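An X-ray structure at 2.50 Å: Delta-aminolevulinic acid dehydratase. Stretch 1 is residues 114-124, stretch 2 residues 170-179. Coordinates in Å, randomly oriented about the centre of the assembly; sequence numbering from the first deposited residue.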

ATOM      1  N   LEU A 114      27.028  33.763 -26.216  1.00 23.13           N
ATOM      2  CA  LEU A 114      27.074  34.374 -24.884  1.00 22.49           C
ATOM      3  C   LEU A 114      27.063  33.327 -23.770  1.00 21.81           C
ATOM      4  O   LEU A 114      27.912  33.359 -22.888  1.00 21.81           O
ATOM      5  CB  LEU A 114      25.941  35.381 -24.681  1.00 21.82           C
ATOM      6  CG  LEU A 114      25.835  36.020 -23.291  1.00 21.42           C
ATOM      7  CD1 LEU A 114      27.034  36.879 -22.909  1.00 19.46           C
ATOM      8  CD2 LEU A 114      24.570  36.826 -23.229  1.00 21.48           C
ATOM      9  N   LEU A 115      26.134  32.392 -23.797  1.00 20.94           N
ATOM     10  CA  LEU A 115      26.065  31.450 -22.677  1.00 20.80           C
ATOM     11  C   LEU A 115      27.349  30.632 -22.526  1.00 20.94           C
ATOM     12  O   LEU A 115      27.916  30.601 -21.433  1.00 21.41           O
ATOM     13  CB  LEU A 115      24.827  30.547 -22.738  1.00 20.01           C
ATOM     14  CG  LEU A 115      24.440  29.866 -21.435  1.00 20.36           C
ATOM     15  CD1 LEU A 115      24.340  30.877 -20.291  1.00 19.01           C
ATOM     16  CD2 LEU A 115      23.110  29.106 -21.655  1.00 19.89           C
ATOM     17  N   PRO A 116      27.835  29.988 -23.599  1.00 21.19           N
ATOM     18  CA  PRO A 116      29.112  29.271 -23.413  1.00 21.87           C
ATOM     19  C   PRO A 116      30.246  30.140 -22.898  1.00 21.89           C
ATOM     20  O   PRO A 116      31.044  29.681 -22.115  1.00 22.37           O
ATOM     21  CB  PRO A 116      29.443  28.767 -24.827  1.00 22.30           C
ATOM     22  CG  PRO A 116      28.159  28.576 -25.442  1.00 21.23           C
ATOM     23  CD  PRO A 116      27.271  29.705 -24.926  1.00 21.22           C
ATOM     24  N   ARG A 117      30.324  31.387 -23.328  1.00 22.32           N
ATOM     25  CA  ARG A 117      31.371  32.283 -22.823  1.00 22.92           C
ATOM     26  C   ARG A 117      31.144  32.617 -21.342  1.00 22.22           C
ATOM     27  O   ARG A 117      32.097  32.761 -20.584  1.00 22.93           O
ATOM     28  CB  ARG A 117      31.445  33.573 -23.647  1.00 23.28           C
ATOM     29  CG  ARG A 117      32.043  33.397 -25.013  1.00 24.88           C
ATOM     30  CD  ARG A 117      32.186  34.750 -25.740  1.00 26.36           C
ATOM     31  NE  ARG A 117      30.958  35.139 -26.454  1.00 25.62           N
ATOM     32  CZ  ARG A 117      30.196  36.213 -26.215  1.00 24.34           C
ATOM     33  NH1 ARG A 117      29.138  36.402 -26.988  1.00 22.96           N
ATOM     34  NH2 ARG A 117      30.457  37.098 -25.238  1.00 24.09           N
ATOM     35  N   ALA A 118      29.888  32.753 -20.942  1.00 21.07           N
ATOM     36  CA  ALA A 118      29.559  33.034 -19.554  1.00 20.73           C
ATOM     37  C   ALA A 118      29.992  31.886 -18.667  1.00 20.53           C
ATOM     38  O   ALA A 118      30.544  32.105 -17.582  1.00 20.42           O
ATOM     39  CB  ALA A 118      28.076  33.290 -19.398  1.00 19.89           C
ATOM     40  N   ILE A 119      29.750  30.669 -19.139  1.00 20.24           N
ATOM     41  CA  ILE A 119      30.156  29.475 -18.415  1.00 20.54           C
ATOM     42  C   ILE A 119      31.675  29.388 -18.301  1.00 21.51           C
ATOM     43  O   ILE A 119      32.197  29.128 -17.228  1.00 21.04           O
ATOM     44  CB  ILE A 119      29.657  28.203 -19.106  1.00 20.41           C
ATOM     45  CG1 ILE A 119      28.140  28.086 -18.999  1.00 19.59           C
ATOM     46  CG2 ILE A 119      30.335  26.965 -18.519  1.00 19.88           C
ATOM     47  CD1 ILE A 119      27.599  26.893 -19.754  1.00 19.17           C
ATOM     48  N   MET A 120      32.379  29.592 -19.405  1.00 22.63           N
ATOM     49  CA  MET A 120      33.844  29.544 -19.371  1.00 24.48           C
ATOM     50  C   MET A 120      34.397  30.614 -18.478  1.00 24.14           C
ATOM     51  O   MET A 120      35.306  30.360 -17.725  1.00 24.53           O
ATOM     52  CB  MET A 120      34.457  29.674 -20.763  1.00 25.79           C
ATOM     53  CG  MET A 120      34.359  28.388 -21.592  1.00 27.85           C
ATOM     54  SD  MET A 120      34.943  28.615 -23.292  1.00 33.90           S
ATOM     55  CE  MET A 120      33.432  28.964 -24.189  1.00 31.48           C
ATOM     56  N   ALA A 121      33.820  31.801 -18.538  1.00 23.95           N
ATOM     57  CA  ALA A 121      34.274  32.899 -17.702  1.00 24.33           C
ATOM     58  C   ALA A 121      34.039  32.616 -16.200  1.00 24.09           C
ATOM     59  O   ALA A 121      34.875  32.922 -15.369  1.00 24.27           O
ATOM     60  CB  ALA A 121      33.607  34.199 -18.141  1.00 23.92           C
ATOM     61  N   LEU A 122      32.907  32.019 -15.864  1.00 23.70           N
ATOM     62  CA  LEU A 122      32.580  31.758 -14.471  1.00 23.52           C
ATOM     63  C   LEU A 122      33.464  30.664 -13.930  1.00 24.45           C
ATOM     64  O   LEU A 122      33.979  30.769 -12.821  1.00 23.96           O
ATOM     65  CB  LEU A 122      31.113  31.386 -14.320  1.00 22.02           C
ATOM     66  CG  LEU A 122      30.193  32.586 -14.326  1.00 20.50           C
ATOM     67  CD1 LEU A 122      28.758  32.160 -14.479  1.00 19.59           C
ATOM     68  CD2 LEU A 122      30.366  33.383 -13.065  1.00 18.66           C
ATOM     69  N   LYS A 123      33.632  29.615 -14.723  1.00 25.79           N
ATOM     70  CA  LYS A 123      34.610  28.550 -14.413  1.00 27.39           C
ATOM     71  C   LYS A 123      36.078  29.015 -14.238  1.00 28.85           C
ATOM     72  O   LYS A 123      36.779  28.482 -13.388  1.00 29.71           O
ATOM     73  CB  LYS A 123      34.532  27.426 -15.458  1.00 27.10           C
ATOM     74  CG  LYS A 123      33.300  26.548 -15.293  1.00 26.02           C
ATOM     75  CD  LYS A 123      33.481  25.516 -14.203  1.00 25.36           C
ATOM     76  CE  LYS A 123      32.139  24.952 -13.696  1.00 25.07           C
ATOM     77  NZ  LYS A 123      32.327  23.866 -12.688  1.00 22.83           N
ATOM     78  N   GLU A 124      36.541  29.983 -15.024  1.00 29.92           N
ATOM     79  CA  GLU A 124      37.900  30.484 -14.847  1.00 32.05           C
ATOM     80  C   GLU A 124      37.990  31.257 -13.531  1.00 32.59           C
ATOM     81  O   GLU A 124      38.997  31.159 -12.834  1.00 33.78           O
ATOM     82  CB  GLU A 124      38.389  31.356 -16.026  1.00 32.75           C
ATOM     83  N   ILE A 170      25.384  19.509 -25.884  1.00 16.86           N
ATOM     84  CA  ILE A 170      26.798  19.180 -26.069  1.00 17.80           C
ATOM     85  C   ILE A 170      27.669  20.471 -25.954  1.00 18.20           C
ATOM     86  O   ILE A 170      28.636  20.507 -25.204  1.00 18.91           O
ATOM     87  CB  ILE A 170      27.053  18.388 -27.403  1.00 18.43           C
ATOM     88  CG1 ILE A 170      26.640  16.907 -27.239  1.00 19.09           C
ATOM     89  CG2 ILE A 170      28.512  18.436 -27.801  1.00 17.32           C
ATOM     90  CD1 ILE A 170      26.427  16.127 -28.542  1.00 17.47           C
ATOM     91  N   THR A 171      27.283  21.529 -26.643  1.00 17.70           N
ATOM     92  CA  THR A 171      27.980  22.788 -26.558  1.00 18.32           C
ATOM     93  C   THR A 171      28.154  23.300 -25.128  1.00 18.13           C
ATOM     94  O   THR A 171      29.233  23.776 -24.759  1.00 19.06           O
ATOM     95  CB  THR A 171      27.252  23.874 -27.383  1.00 18.25           C
ATOM     96  OG1 THR A 171      27.099  23.424 -28.737  1.00 18.94           O
ATOM     97  CG2 THR A 171      28.053  25.129 -27.400  1.00 18.21           C
ATOM     98  N   LEU A 172      27.101  23.208 -24.324  1.00 17.97           N
ATOM     99  CA  LEU A 172      27.122  23.690 -22.935  1.00 17.44           C
ATOM    100  C   LEU A 172      27.967  22.801 -22.024  1.00 18.01           C
ATOM    101  O   LEU A 172      28.764  23.289 -21.210  1.00 18.00           O
ATOM    102  CB  LEU A 172      25.699  23.751 -22.417  1.00 16.97           C
ATOM    103  CG  LEU A 172      24.775  24.774 -23.094  1.00 16.85           C
ATOM    104  CD1 LEU A 172      23.402  24.658 -22.453  1.00 16.10           C
ATOM    105  CD2 LEU A 172      25.308  26.208 -22.996  1.00 15.56           C
ATOM    106  N   ALA A 173      27.805  21.491 -22.192  1.00 18.31           N
ATOM    107  CA  ALA A 173      28.641  20.519 -21.519  1.00 19.11           C
ATOM    108  C   ALA A 173      30.100  20.808 -21.856  1.00 20.65           C
ATOM    109  O   ALA A 173      30.946  20.941 -20.955  1.00 20.32           O
ATOM    110  CB  ALA A 173      28.276  19.112 -21.945  1.00 18.65           C
ATOM    111  N   ARG A 174      30.394  20.935 -23.151  1.00 21.52           N
ATOM    112  CA  ARG A 174      31.787  21.146 -23.557  1.00 23.28           C
ATOM    113  C   ARG A 174      32.340  22.450 -22.978  1.00 22.92           C
ATOM    114  O   ARG A 174      33.525  22.516 -22.675  1.00 22.88           O
ATOM    115  CB  ARG A 174      31.962  21.134 -25.085  1.00 23.96           C
ATOM    116  CG  ARG A 174      32.202  19.779 -25.702  1.00 26.66           C
ATOM    117  CD  ARG A 174      32.188  19.928 -27.210  1.00 32.02           C
ATOM    118  NE  ARG A 174      32.205  18.664 -27.960  1.00 35.81           N
ATOM    119  CZ  ARG A 174      31.817  18.533 -29.240  1.00 39.05           C
ATOM    120  NH1 ARG A 174      31.342  19.572 -29.936  1.00 39.34           N
ATOM    121  NH2 ARG A 174      31.878  17.340 -29.834  1.00 40.68           N
ATOM    122  N   ALA A 175      31.476  23.466 -22.836  1.00 22.04           N
ATOM    123  CA  ALA A 175      31.899  24.777 -22.294  1.00 22.30           C
ATOM    124  C   ALA A 175      32.269  24.718 -20.829  1.00 21.88           C
ATOM    125  O   ALA A 175      32.979  25.584 -20.345  1.00 23.02           O
ATOM    126  CB  ALA A 175      30.822  25.865 -22.525  1.00 21.29           C
ATOM    127  N   GLY A 176      31.781  23.699 -20.128  1.00 21.59           N
ATOM    128  CA  GLY A 176      32.037  23.520 -18.697  1.00 20.90           C
ATOM    129  C   GLY A 176      30.785  23.368 -17.836  1.00 20.18           C
ATOM    130  O   GLY A 176      30.905  23.169 -16.642  1.00 20.83           O
ATOM    131  N   ALA A 177      29.584  23.466 -18.403  1.00 19.06           N
ATOM    132  CA  ALA A 177      28.372  23.282 -17.618  1.00 18.12           C
ATOM    133  C   ALA A 177      28.379  21.972 -16.853  1.00 18.08           C
ATOM    134  O   ALA A 177      28.682  20.925 -17.421  1.00 18.35           O
ATOM    135  CB  ALA A 177      27.162  23.330 -18.519  1.00 17.68           C
ATOM    136  N   ASP A 178      28.026  22.028 -15.569  1.00 17.85           N
ATOM    137  CA  ASP A 178      28.021  20.839 -14.708  1.00 17.74           C
ATOM    138  C   ASP A 178      26.755  20.029 -14.912  1.00 17.81           C
ATOM    139  O   ASP A 178      26.794  18.784 -14.914  1.00 17.56           O
ATOM    140  CB  ASP A 178      28.132  21.245 -13.250  1.00 17.67           C
ATOM    141  CG  ASP A 178      29.453  21.911 -12.942  1.00 19.06           C
ATOM    142  OD1 ASP A 178      30.467  21.186 -12.832  1.00 21.20           O
ATOM    143  OD2 ASP A 178      29.486  23.157 -12.831  1.00 19.93           O
ATOM    144  N   MET A 179      25.642  20.752 -15.072  1.00 17.15           N
ATOM    145  CA  MET A 179      24.345  20.186 -15.363  1.00 16.84           C
ATOM    146  C   MET A 179      23.746  20.879 -16.578  1.00 15.88           C
ATOM    147  O   MET A 179      23.795  22.095 -16.679  1.00 15.95           O
ATOM    148  CB  MET A 179      23.361  20.427 -14.204  1.00 17.06           C
ATOM    149  CG  MET A 179      23.748  19.981 -12.791  1.00 19.85           C
ATOM    150  SD  MET A 179      22.269  19.684 -11.688  1.00 24.84           S
ATOM    151  CE  MET A 179      21.590  18.242 -12.526  1.00 17.33           C
TER

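How do the two backbones lie against each other? Stretch 1 is helical throughout, and stretch 2 begins as a helix before turning into a loop. The two helix axes run nearly parallel, 20° apart, and come within 9.1 Å. The backbones draw closest near the end of the second helix, where Pro-116 CA lies 5.4 Å from Ala-175 CA; the small side chain of Ala-175 suits so close an approach.

What does the helical part of stretch 2 offer its neighbour first? Thr-171 sets its methyl against the proline ring, with CG2 4.0 Å from Pro-116 CG, while its hydroxyl is hydrogen-bonded elsewhere in the structure. Leu-172 leaves its backbone sideways, but the end of its side chain comes nearer: its CD2 lies 3.9 Å from Leu-115 CD2 and 4.0 Å from Ile-119 CD1. One methyl thus touches two aliphatic side chains a helical turn apart, an apolar contact among three buried side chains. Ala-173, on the far side of its helix, points away.

Why does Ala-175 matter to the fit? It has the largest area covered by the other stretch, and its methyl points toward stretch 1. Its CB packs 4.0 Å from Pro-116 CB and 4.2 Å from Ile-119 CG2. Its carbonyl is also closely approached by carbon atoms: Ala-175 O is 3.4 Å from Met-120 CG and 3.5 Å from Ile-119 CG2, van der Waals contacts beside the apolar ones.

What lets the chain turn at Gly-176? Its phi of 126° closes the helix in a Schellman motif, with Gly-176 N bonded to Ala-173 O (3.0 Å) and Ala-177 N to Leu-172 O (2.9 Å). A CB here would be jammed against the carbonyl oxygen of Ala-175, so the backbone alone calls for glycine. That CB would also point toward stretch 1, in tight quarters 3.4 Å from Ile-119 CG2 and 3.5 Å from Lys-123 CG.

How does the contact finish beyond the turn? Ala-177 points away overall, yet its CB still touches Ile-119 CD1 at 3.8 Å, extending the apolar packing. Then the chemistry changes. Lys-123 passes the turn, its CE 3.7 Å from Gly-176 O, and its ammonium reaches Asp-178 in a salt bridge: Lys-123 NZ donates to Asp-178 OD2 at 2.9 Å and, weakly, to Asp-178 OD1 at 3.3 Å. Opposite charges and hydrogen bonding work together here, tying the loop to the first helix.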